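Local coordinates for surface-associated protein CshB (Streptococcus gordonii, PDB 6YZG) that probably binds host fibronectin as a cell-wall-linked streptococcal adhesin, the piece described here holding its non-repetitive domain 2, at residues K27-S30 against V34-L37; K53-A56 against G62-D65; M142-D147 against E152-T157. One frame throughout, in Å; residues are numbered along the deposited sequence.

Contact 1: residues K27-S30 against V34-L37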
loop_
_atom_site.group_PDB
_atom_site.type_symbol
_atom_site.label_atom_id
_atom_site.label_comp_id
_atom_site.label_asym_id
_atom_site.label_seq_id
_atom_site.Cartn_x
_atom_site.Cartn_y
_atom_site.Cartn_z
ATOM N N LYS A 27 -18.330 12.450 -24.777
ATOM C CA LYS A 27 -17.003 12.639 -25.380
ATOM C C LYS A 27 -16.980 11.907 -26.721
ATOM O O LYS A 27 -17.301 10.712 -26.808
ATOM C CB LYS A 27 -15.888 12.130 -24.464
ATOM C CG LYS A 27 -14.471 12.221 -25.057
ATOM C CD LYS A 27 -13.970 13.612 -25.221
ATOM C CE LYS A 27 -12.575 13.612 -25.845
ATOM N NZ LYS A 27 -11.994 14.969 -25.963
ATOM N N GLU A 28 -16.483 12.606 -27.748
ATOM C CA GLU A 28 -16.104 11.950 -28.993
ATOM C C GLU A 28 -14.689 11.425 -28.827
ATOM O O GLU A 28 -13.725 12.187 -28.892
ATOM C CB GLU A 28 -16.237 12.944 -30.160
ATOM C CG GLU A 28 -16.105 12.316 -31.539
ATOM C CD GLU A 28 -16.386 13.275 -32.691
ATOM O OE1 GLU A 28 -16.736 14.491 -32.456
ATOM O OE2 GLU A 28 -16.175 12.795 -33.834
ATOM N N ILE A 29 -14.582 10.155 -28.499
ATOM C CA ILE A 29 -13.297 9.545 -28.060
ATOM C C ILE A 29 -12.370 9.243 -29.225
ATOM O O ILE A 29 -11.166 9.040 -28.974
ATOM C CB ILE A 29 -13.549 8.303 -27.196
ATOM C CG1 ILE A 29 -14.275 7.239 -28.006
ATOM C CG2 ILE A 29 -14.244 8.718 -25.923
ATOM C CD1 ILE A 29 -14.366 5.893 -27.297
ATOM N N SER A 30 -12.917 9.171 -30.398
ATOM C CA SER A 30 -12.173 8.877 -31.646
ATOM C C SER A 30 -13.050 9.515 -32.702
ATOM O O SER A 30 -14.258 9.636 -32.554
ATOM C CB SER A 30 -12.034 7.336 -31.731
ATOM O OG SER A 30 -11.307 6.898 -32.853
ATOM N N VAL A 34 -18.839 8.472 -30.455
ATOM C CA VAL A 34 -19.339 9.324 -29.362
ATOM C C VAL A 34 -19.846 8.415 -28.242
ATOM O O VAL A 34 -20.723 7.561 -28.498
ATOM C CB VAL A 34 -20.451 10.297 -29.786
ATOM C CG1 VAL A 34 -20.876 11.104 -28.547
ATOM C CG2 VAL A 34 -19.958 11.186 -30.927
ATOM N N VAL A 35 -19.340 8.656 -27.047
ATOM C CA VAL A 35 -19.860 7.948 -25.860
ATOM C C VAL A 35 -20.587 8.937 -24.977
ATOM O O VAL A 35 -20.155 10.082 -24.763
ATOM C CB VAL A 35 -18.725 7.254 -25.100
ATOM C CG1 VAL A 35 -18.043 6.190 -25.922
ATOM C CG2 VAL A 35 -17.724 8.193 -24.536
ATOM N N THR A 36 -21.728 8.481 -24.480
ATOM C CA THR A 36 -22.532 9.311 -23.581
ATOM C C THR A 36 -22.799 8.484 -22.346
ATOM O O THR A 36 -23.383 7.363 -22.476
ATOM C CB THR A 36 -23.854 9.743 -24.201
ATOM O OG1 THR A 36 -23.603 10.434 -25.453
ATOM C CG2 THR A 36 -24.620 10.639 -23.270
ATOM N N LEU A 37 -22.447 8.982 -21.182
ATOM C CA LEU A 37 -22.746 8.383 -19.886
ATOM C C LEU A 37 -23.850 9.234 -19.264
ATOM O O LEU A 37 -23.757 10.481 -19.246
ATOM C CB LEU A 37 -21.570 8.412 -18.915
ATOM C CG LEU A 37 -20.233 7.871 -19.391
ATOM C CD1 LEU A 37 -19.229 7.849 -18.252
ATOM C CD2 LEU A 37 -20.283 6.607 -20.185
#

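Contact 2: residues K53-A56 against G62-D65. Unlike the reference sequence in segment 62-65: Asp-65 (reference Asn).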
loop_
_atom_site.group_PDB
_atom_site.type_symbol
_atom_site.label_atom_id
_atom_site.label_comp_id
_atom_site.label_asym_id
_atom_site.label_seq_id
_atom_site.Cartn_x
_atom_site.Cartn_y
_atom_site.Cartn_z
ATOM N N LYS A 53 -29.619 -10.257 -2.304
ATOM C CA LYS A 53 -29.521 -11.729 -2.443
ATOM C C LYS A 53 -28.394 -12.330 -1.599
ATOM O O LYS A 53 -28.543 -13.431 -1.142
ATOM C CB LYS A 53 -29.478 -12.115 -3.920
ATOM C CG LYS A 53 -30.737 -11.733 -4.688
ATOM C CD LYS A 53 -30.671 -11.901 -6.176
ATOM C CE LYS A 53 -31.738 -11.125 -6.922
ATOM N NZ LYS A 53 -31.573 -11.250 -8.390
ATOM N N ARG A 54 -27.285 -11.624 -1.437
ATOM C CA ARG A 54 -26.189 -12.140 -0.636
ATOM C C ARG A 54 -26.583 -12.218 0.849
ATOM O O ARG A 54 -26.072 -13.112 1.514
ATOM C CB ARG A 54 -24.915 -11.300 -0.783
ATOM C CG ARG A 54 -24.364 -11.341 -2.210
ATOM C CD ARG A 54 -23.136 -10.498 -2.252
ATOM N NE ARG A 54 -22.449 -10.526 -3.565
ATOM C CZ ARG A 54 -21.332 -9.879 -3.810
ATOM N NH1 ARG A 54 -20.779 -9.086 -2.909
ATOM N NH2 ARG A 54 -20.789 -9.872 -5.034
ATOM N N VAL A 55 -27.412 -11.300 1.347
ATOM C CA VAL A 55 -27.725 -11.336 2.818
ATOM C C VAL A 55 -29.034 -12.109 3.055
ATOM O O VAL A 55 -29.330 -12.338 4.252
ATOM C CB VAL A 55 -27.804 -9.930 3.461
ATOM C CG1 VAL A 55 -26.470 -9.234 3.456
ATOM C CG2 VAL A 55 -28.860 -9.060 2.839
ATOM N N ALA A 56 -29.779 -12.488 2.037
ATOM C CA ALA A 56 -31.095 -13.149 2.242
ATOM C C ALA A 56 -30.898 -14.373 3.138
ATOM O O ALA A 56 -29.995 -15.202 2.871
ATOM C CB ALA A 56 -31.648 -13.571 0.916
ATOM N N GLY A 62 -31.506 -7.743 7.383
ATOM C CA GLY A 62 -32.103 -6.430 7.601
ATOM C C GLY A 62 -31.202 -5.268 7.157
ATOM O O GLY A 62 -31.642 -4.121 7.120
ATOM N N THR A 63 -29.945 -5.564 6.807
ATOM C CA THR A 63 -28.992 -4.490 6.388
ATOM C C THR A 63 -29.232 -4.117 4.918
ATOM O O THR A 63 -28.670 -3.135 4.476
ATOM C CB THR A 63 -27.534 -4.883 6.571
ATOM O OG1 THR A 63 -27.236 -6.064 5.822
ATOM C CG2 THR A 63 -27.181 -5.163 8.034
ATOM N N TYR A 64 -29.956 -4.924 4.163
ATOM C CA TYR A 64 -30.353 -4.476 2.816
ATOM C C TYR A 64 -31.231 -3.262 2.920
ATOM O O TYR A 64 -32.294 -3.327 3.625
ATOM C CB TYR A 64 -31.026 -5.591 2.035
ATOM C CG TYR A 64 -31.753 -5.112 0.799
ATOM C CD1 TYR A 64 -31.087 -4.514 -0.263
ATOM C CD2 TYR A 64 -33.123 -5.272 0.687
ATOM C CE1 TYR A 64 -31.763 -4.091 -1.392
ATOM C CE2 TYR A 64 -33.802 -4.899 -0.450
ATOM C CZ TYR A 64 -33.113 -4.341 -1.512
ATOM O OH TYR A 64 -33.737 -3.897 -2.647
ATOM N N ASP A 65 -30.872 -2.159 2.297
ATOM C CA ASP A 65 -31.635 -0.903 2.435
ATOM C C ASP A 65 -31.791 -0.325 1.036
ATOM O O ASP A 65 -30.883 0.391 0.556
ATOM C CB ASP A 65 -30.881 0.068 3.347
ATOM C CG ASP A 65 -31.633 1.365 3.530
ATOM O OD1 ASP A 65 -32.745 1.477 2.948
ATOM O OD2 ASP A 65 -31.089 2.267 4.220
#

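Contact 3: residues M142-D147 against E152-T157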
loop_
_atom_site.group_PDB
_atom_site.type_symbol
_atom_site.label_atom_id
_atom_site.label_comp_id
_atom_site.label_asym_id
_atom_site.label_seq_id
_atom_site.Cartn_x
_atom_site.Cartn_y
_atom_site.Cartn_z
ATOM N N MET A 142 -12.620 -0.894 -17.116
ATOM C CA MET A 142 -12.776 -0.213 -15.813
ATOM C C MET A 142 -11.653 -0.660 -14.858
ATOM O O MET A 142 -11.124 -1.727 -15.002
ATOM C CB MET A 142 -14.188 -0.456 -15.225
ATOM C CG MET A 142 -15.355 0.441 -15.869
ATOM S SD MET A 142 -16.908 0.089 -15.028
ATOM C CE MET A 142 -16.622 1.305 -13.743
ATOM N N ALA A 143 -11.287 0.245 -13.952
ATOM C CA ALA A 143 -10.290 -0.020 -12.911
ATOM C C ALA A 143 -10.547 0.928 -11.763
ATOM O O ALA A 143 -11.220 1.950 -11.902
ATOM C CB ALA A 143 -8.865 0.189 -13.447
ATOM N N ASP A 144 -9.999 0.544 -10.596
ATOM C CA ASP A 144 -9.876 1.460 -9.451
ATOM C C ASP A 144 -8.524 2.133 -9.578
ATOM O O ASP A 144 -7.531 1.424 -9.541
ATOM C CB ASP A 144 -9.978 0.711 -8.117
ATOM C CG ASP A 144 -9.907 1.562 -6.863
ATOM O OD1 ASP A 144 -9.719 2.767 -6.931
ATOM O OD2 ASP A 144 -10.069 0.949 -5.781
ATOM N N GLY A 145 -8.521 3.444 -9.647
ATOM C CA GLY A 145 -7.244 4.178 -9.807
ATOM C C GLY A 145 -6.439 4.219 -8.521
ATOM O O GLY A 145 -5.255 4.642 -8.595
ATOM N N GLU A 146 -7.033 3.901 -7.377
ATOM C CA GLU A 146 -6.314 3.991 -6.084
ATOM C C GLU A 146 -5.935 2.617 -5.560
ATOM O O GLU A 146 -6.561 1.640 -5.869
ATOM C CB GLU A 146 -7.164 4.686 -5.028
ATOM C CG GLU A 146 -7.467 6.129 -5.334
ATOM C CD GLU A 146 -6.297 7.019 -4.951
ATOM O OE1 GLU A 146 -5.369 6.529 -4.318
ATOM O OE2 GLU A 146 -6.331 8.169 -5.294
ATOM N N ASP A 147 -4.942 2.620 -4.683
ATOM C CA ASP A 147 -4.544 1.378 -3.992
ATOM C C ASP A 147 -5.630 1.019 -2.971
ATOM O O ASP A 147 -6.338 1.870 -2.509
ATOM C CB ASP A 147 -3.205 1.526 -3.268
ATOM C CG ASP A 147 -2.382 0.240 -3.333
ATOM O OD1 ASP A 147 -2.945 -0.811 -3.599
ATOM O OD2 ASP A 147 -1.164 0.312 -3.206
ATOM N N GLU A 152 -10.574 -1.877 2.126
ATOM C CA GLU A 152 -10.971 -0.829 1.143
ATOM C C GLU A 152 -11.584 -1.565 -0.049
ATOM O O GLU A 152 -10.919 -2.414 -0.622
ATOM C CB GLU A 152 -9.826 0.086 0.697
ATOM C CG GLU A 152 -9.205 0.848 1.867
ATOM C CD GLU A 152 -8.009 1.713 1.503
ATOM O OE1 GLU A 152 -7.096 1.180 0.850
ATOM O OE2 GLU A 152 -8.000 2.897 1.841
ATOM N N PHE A 153 -12.841 -1.274 -0.391
ATOM C CA PHE A 153 -13.594 -2.047 -1.394
ATOM C C PHE A 153 -13.931 -1.176 -2.586
ATOM O O PHE A 153 -14.504 -0.079 -2.433
ATOM C CB PHE A 153 -14.881 -2.599 -0.761
ATOM C CG PHE A 153 -14.699 -3.343 0.553
ATOM C CD1 PHE A 153 -13.628 -4.192 0.755
ATOM C CD2 PHE A 153 -15.556 -3.108 1.577
ATOM C CE1 PHE A 153 -13.473 -4.844 1.962
ATOM C CE2 PHE A 153 -15.369 -3.678 2.832
ATOM C CZ PHE A 153 -14.380 -4.624 2.984
ATOM N N ALA A 154 -13.674 -1.715 -3.781
ATOM C CA ALA A 154 -14.239 -1.181 -5.042
ATOM C C ALA A 154 -14.811 -2.364 -5.813
ATOM O O ALA A 154 -14.135 -3.382 -6.021
ATOM C CB ALA A 154 -13.204 -0.413 -5.818
ATOM N N ILE A 155 -16.057 -2.197 -6.220
ATOM C CA ILE A 155 -16.847 -3.267 -6.880
ATOM C C ILE A 155 -17.332 -2.692 -8.206
ATOM O O ILE A 155 -17.862 -1.576 -8.224
ATOM C CB ILE A 155 -18.034 -3.718 -6.010
ATOM C CG1 ILE A 155 -17.523 -4.290 -4.680
ATOM C CG2 ILE A 155 -18.895 -4.712 -6.762
ATOM C CD1 ILE A 155 -18.607 -4.370 -3.623
ATOM N N PHE A 156 -17.307 -3.472 -9.274
ATOM C CA PHE A 156 -17.726 -3.102 -10.631
ATOM C C PHE A 156 -18.869 -3.996 -11.070
ATOM O O PHE A 156 -18.721 -5.238 -10.967
ATOM C CB PHE A 156 -16.552 -3.261 -11.595
ATOM C CG PHE A 156 -15.272 -2.558 -11.189
ATOM C CD1 PHE A 156 -14.481 -3.147 -10.207
ATOM C CD2 PHE A 156 -14.921 -1.315 -11.701
ATOM C CE1 PHE A 156 -13.309 -2.536 -9.798
ATOM C CE2 PHE A 156 -13.741 -0.698 -11.278
ATOM C CZ PHE A 156 -12.960 -1.329 -10.322
ATOM N N THR A 157 -19.929 -3.400 -11.589
ATOM C CA THR A 157 -21.048 -4.189 -12.140
ATOM C C THR A 157 -21.272 -3.811 -13.591
ATOM O O THR A 157 -20.979 -2.722 -14.057
ATOM C CB THR A 157 -22.325 -4.075 -11.319
ATOM O OG1 THR A 157 -22.860 -2.767 -11.511
ATOM C CG2 THR A 157 -22.086 -4.345 -9.845
#

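Contact 1: residues K27-S30 against V34-L37
Val-35 CG2 lies against Ile-29 CG2 at 3.8 Å, and the two branched side chains cross at about a right angle. The other branch of the valine takes part as well, since Val-35 CG1 comes within 3.9 Å of Ile-29 CD1. A first torsion of -63° puts Val-35 CG2 between its own backbone N and carbonyl carbon, where it also rests on Lys-27 O at 3.4 Å. That oxygen is already held: Val-35 N donates to Lys-27 O over 2.9 Å in an almost straight bond (175° at the hydrogen). In return Lys-27 N donates to Val-35 O at 3.0 Å, completing the antiparallel hydrogen-bonded pair near the end of a beta hairpin. One step toward the turn, Glu-28 and Val-34 form a non-hydrogen-bonded pair, their side chains on the face of the sheet that Val-35 does not use. Here Glu-28 CG meets Val-34 CG2 at 4.1 Å. With CG anti to the backbone N (-170°) and the rest of the chain extended, the glutamate reaches past this contact, and its OE2 is hydrogen-bonded to Gly-32 N in the turn. Val-35 packs on Phe-262 and Ile-29 on Val-264, both of the second subunit, so this hairpin end at the surface also lies against the partner chain. Strand 33-41 forms the inner arm of this hairpin: strand 24-30 pairs along one of its edges, and strand 119-131 along the other, where Val-34 is bonded through its backbone to Thr-130.

Contact 2: residues K53-A56 against G62-D65
The C-terminal end of helix 49-55 packs here against the loop that follows it: Val-55, the last helical residue, meets Thr-63, in a short 3-10 segment, and Tyr-64 just after it, by van der Waals touching with no hydrogen bond across. The two methyls divide the work. A chi1 of -66° turns Val-55 CG2 into the slot between its own N and carbonyl carbon, from which it reaches Tyr-64 CB at 4.2 Å, while CG1, anti to the carbonyl carbon, comes to 4.0 Å from Thr-63 OG1. The side chains of Val-55 and Tyr-64 cross at about a right angle. The tyrosine offers its CB alone: with CG anti to the backbone N (166°), the ring leads away from the valine, and the side chain touches Glu-49 and Lys-52 of the same helix. Thr-63 keeps its hydroxyl on the valine side, yet the polar needs of that oxygen are met elsewhere, by Thr-60 O and Tyr-51 OH. Val-55 CG1 thus touches a hydroxyl already engaged within the loop and to the helix. Just past the contact the chain leaves helical geometry at Ala-56, and Val-55 O is hydrogen-bonded to Thr-58 OG1.

Contact 3: residues M142-D147 against E152-T157
Strands 134-144 and 153-158, which belong to separate sheets of the chain, face each other here nearly antiparallel (171°), with Met-142, Ala-143 and Asp-144 gathered round the Phe-156 ring. Their short axes stay 8.1 Å apart; no hydrogen bond crosses the gap, and the Phe-156 ring reaches over to the backbone of 143-144. Met-142 CB sits 3.7 Å from Phe-156 CD2, and the chain bends at chi3 (87°) to bring CE to the ring edge in its plane. The sulfur makes an edge-on Met-aromatic contact, Met-142 SD lying 5.5 Å from the centroid of the Phe-156 ring. Farther round that edge, Phe-156 CZ meets Asp-144 N at 3.5 Å, and Ala-143 O lies in the ring plane. As strand 134-144 ends, Asp-144 forms an Asx turn: Glu-146 N donates to Asp-144 OD1 at 2.9 Å, from above the carboxylate plane. The other oxygen, Asp-144 OD2, presses on Ala-154 CB at 3.4 Å. Both strands pair with beta structure of the second subunit, whose Phe-248 packs edge-to-face with Phe-156. Ala-257 N of that subunit is also hydrogen-bonded to Asp-144 OD1, and its Arg-233 forms a salt bridge with Asp-147 OD2.

From the N terminus the three contacts come in series, none enclosing or crossing another. Contact 1 closes the tight turn between strands 24-30 and 33-41, in the larger sheet. Strand 33-41 then runs on toward helix 49-55, and contact 2 closes the loop that follows that helix, with its centre about 36 Å from that of contact 1. After strand 119-131 has paired with strand 33-41, strand 134-144 brings the same sheet to contact 3, which spans the loop from strand 134-144 to strand 153-158 of the smaller sheet and lies near the centre of the chain in space. Contacts 2 and 3 approach to about 5 Å between nearest atoms without touching. All three reach the second subunit.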